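Local coordinates for phosphate binding protein (PDB 4JWO), which probably binds phosphate outside the cytoplasmic membrane as the PstS-family component of a phosphate transport system, at residues F137-D142 / L286-T291. Residues are numbered along the deposited sequence; the frame is centred on the assembly and turned at random.
Sequences FQVAID and LFIYTT
Val139 and Leu286 meet at a classic beta bulge in an antiparallel pair of strands, part of the mixed sheet of a periplasmic-binding-protein fold. The evidence is the register: Phe137 faces Ile288 and Gln138 faces Phe287, yet Ala140, not Val139, is the partner of Leu286. Accordingly Leu286 is gripped by two successive residues, its O accepting from Val139 N at 2.8 Å and its N donating to Ala140 O. The helix-like psi of Val139, -16°, marks the kink.

The extra residue brings Val139 against both Leu286 and Ile288. Val139 CG1, anti to its own carbonyl carbon, lies 4.0 Å from Ile288 CG1, the two side chains crossing obliquely. Val139 CG2 rests 3.6 Å from Leu286 O. On the face of Ala140, Leu286 and Ile288, Ala140 CB approaches Leu286 CD1. The isobutyl group of Leu286 also packs on Asp142, whose CB is 3.9 Å from Leu286 CD1. Ile288 and Phe137 both reach Ile304 of helix 298-308, which packs against the sheet here.

Gln138 and Phe287 occupy the other face as a non-hydrogen-bonded pair with CA atoms 4.5 Å apart. Gln138 CG, anti to the backbone N (chi1 -174°), comes to 3.8 Å from Leu286 O. The methylene CB of Gln138 lies against Phe287 CE1; amide and ring planes are turned 66° apart. Val328 and Met332 of helix 326-340 also touch Gln138.

At the Phe137 end, Ile288 N gives a nearly straight bond to Phe137 O, which also receives a CA-H...O contact from Phe287 CA at 3.2 Å. Ile288 O accepts from Phe137 N and sits near the plane of the Phe137 ring at its edge, 3.7 Å from Phe137 CD2.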
loop_
_atom_site.group_PDB
_atom_site.type_symbol
_atom_site.label_atom_id
_atom_site.label_comp_id
_atom_site.label_asym_id
_atom_site.label_seq_id
_atom_site.Cartn_x
_atom_site.Cartn_y
_atom_site.Cartn_z
ATOM N N PHE A 137 -5.848 13.867 1.309
ATOM C CA PHE A 137 -6.736 13.208 0.358
ATOM C C PHE A 137 -6.541 11.703 0.370
ATOM O O PHE A 137 -5.455 11.222 0.074
ATOM C CB PHE A 137 -6.475 13.757 -1.045
ATOM C CG PHE A 137 -6.806 15.208 -1.189
ATOM C CD1 PHE A 137 -8.127 15.618 -1.270
ATOM C CD2 PHE A 137 -5.804 16.171 -1.229
ATOM C CE1 PHE A 137 -8.453 16.959 -1.396
ATOM C CE2 PHE A 137 -6.120 17.515 -1.354
ATOM C CZ PHE A 137 -7.453 17.910 -1.443
ATOM N N GLN A 138 -7.592 10.953 0.713
ATOM C CA GLN A 138 -7.544 9.502 0.599
ATOM C C GLN A 138 -7.778 9.125 -0.862
ATOM O O GLN A 138 -8.786 9.510 -1.454
ATOM C CB GLN A 138 -8.610 8.854 1.481
ATOM C CG GLN A 138 -8.525 7.341 1.512
ATOM C CD GLN A 138 -9.556 6.712 2.422
ATOM O OE1 GLN A 138 -10.003 7.323 3.402
ATOM N NE2 GLN A 138 -9.943 5.503 2.107
ATOM N N VAL A 139 -6.855 8.375 -1.448
ATOM C CA VAL A 139 -6.894 8.172 -2.899
ATOM C C VAL A 139 -7.063 6.726 -3.354
ATOM O O VAL A 139 -7.400 6.478 -4.507
ATOM C CB VAL A 139 -5.665 8.798 -3.593
ATOM C CG1 VAL A 139 -5.617 10.292 -3.314
ATOM C CG2 VAL A 139 -4.370 8.127 -3.129
ATOM N N ALA A 140 -6.835 5.779 -2.453
ATOM C CA ALA A 140 -6.899 4.368 -2.794
ATOM C C ALA A 140 -6.868 3.552 -1.528
ATOM O O ALA A 140 -6.594 4.076 -0.455
ATOM C CB ALA A 140 -5.710 3.990 -3.681
ATOM N N ILE A 141 -7.158 2.267 -1.662
ATOM C CA ILE A 141 -6.940 1.319 -0.587
ATOM C C ILE A 141 -5.961 0.271 -1.098
ATOM O O ILE A 141 -6.094 -0.217 -2.219
ATOM C CB ILE A 141 -8.257 0.672 -0.137
ATOM C CG1 ILE A 141 -9.163 1.713 0.516
ATOM C CG2 ILE A 141 -7.988 -0.452 0.846
ATOM C CD1 ILE A 141 -10.546 1.162 0.888
ATOM N N ASP A 142 -4.963 -0.056 -0.279
ATOM C CA ASP A 142 -3.935 -1.025 -0.649
ATOM C C ASP A 142 -4.165 -2.273 0.178
ATOM O O ASP A 142 -4.099 -2.219 1.403
ATOM C CB ASP A 142 -2.549 -0.435 -0.333
ATOM C CG ASP A 142 -1.391 -1.344 -0.760
ATOM O OD1 ASP A 142 -1.630 -2.493 -1.152
ATOM O OD2 ASP A 142 -0.224 -0.897 -0.682
ATOM N N LEU A 286 -4.551 4.763 1.331
ATOM C CA LEU A 286 -3.392 5.519 0.861
ATOM C C LEU A 286 -3.767 6.979 0.691
ATOM O O LEU A 286 -4.892 7.290 0.293
ATOM C CB LEU A 286 -2.908 4.957 -0.466
ATOM C CG LEU A 286 -2.452 3.498 -0.457
ATOM C CD1 LEU A 286 -1.858 3.142 -1.813
ATOM C CD2 LEU A 286 -1.432 3.281 0.657
ATOM N N PHE A 287 -2.819 7.873 0.979
ATOM C CA PHE A 287 -3.088 9.305 0.989
ATOM C C PHE A 287 -2.153 10.127 0.111
ATOM O O PHE A 287 -0.995 9.771 -0.114
ATOM C CB PHE A 287 -3.016 9.861 2.417
ATOM C CG PHE A 287 -3.901 9.139 3.390
ATOM C CD1 PHE A 287 -5.209 9.542 3.581
ATOM C CD2 PHE A 287 -3.426 8.043 4.095
ATOM C CE1 PHE A 287 -6.029 8.872 4.477
ATOM C CE2 PHE A 287 -4.245 7.367 4.988
ATOM C CZ PHE A 287 -5.546 7.781 5.172
ATOM N N ILE A 288 -2.684 11.247 -0.355
ATOM C CA ILE A 288 -1.894 12.290 -0.991
ATOM C C ILE A 288 -2.114 13.567 -0.192
ATOM O O ILE A 288 -3.254 13.921 0.116
ATOM C CB ILE A 288 -2.336 12.499 -2.453
ATOM C CG1 ILE A 288 -1.754 11.398 -3.344
ATOM C CG2 ILE A 288 -1.920 13.882 -2.958
ATOM C CD1 ILE A 288 -0.286 11.608 -3.719
ATOM N N TYR A 289 -1.023 14.245 0.164
ATOM C CA TYR A 289 -1.083 15.499 0.912
ATOM C C TYR A 289 -0.540 16.637 0.078
ATOM O O TYR A 289 0.439 16.472 -0.648
ATOM C CB TYR A 289 -0.228 15.414 2.181
ATOM C CG TYR A 289 -0.815 14.578 3.288
ATOM C CD1 TYR A 289 -0.662 13.200 3.302
ATOM C CD2 TYR A 289 -1.512 15.171 4.329
ATOM C CE1 TYR A 289 -1.198 12.434 4.319
ATOM C CE2 TYR A 289 -2.043 14.415 5.348
ATOM C CZ TYR A 289 -1.886 13.052 5.340
ATOM O OH TYR A 289 -2.432 12.307 6.364
ATOM N N THR A 290 -1.170 17.799 0.188
ATOM C CA THR A 290 -0.566 19.025 -0.299
ATOM C C THR A 290 -0.985 20.118 0.676
ATOM O O THR A 290 -1.413 19.810 1.783
ATOM C CB THR A 290 -0.969 19.330 -1.757
ATOM O OG1 THR A 290 -0.208 20.445 -2.243
ATOM C CG2 THR A 290 -2.445 19.640 -1.858
ATOM N N THR A 291 -0.840 21.382 0.304
ATOM C CA THR A 291 -1.206 22.453 1.219
ATOM C C THR A 291 -2.212 23.388 0.571
ATOM O O THR A 291 -2.365 23.394 -0.648
ATOM C CB THR A 291 0.028 23.246 1.702
ATOM O OG1 THR A 291 0.443 24.165 0.685
ATOM C CG2 THR A 291 1.172 22.306 2.032
#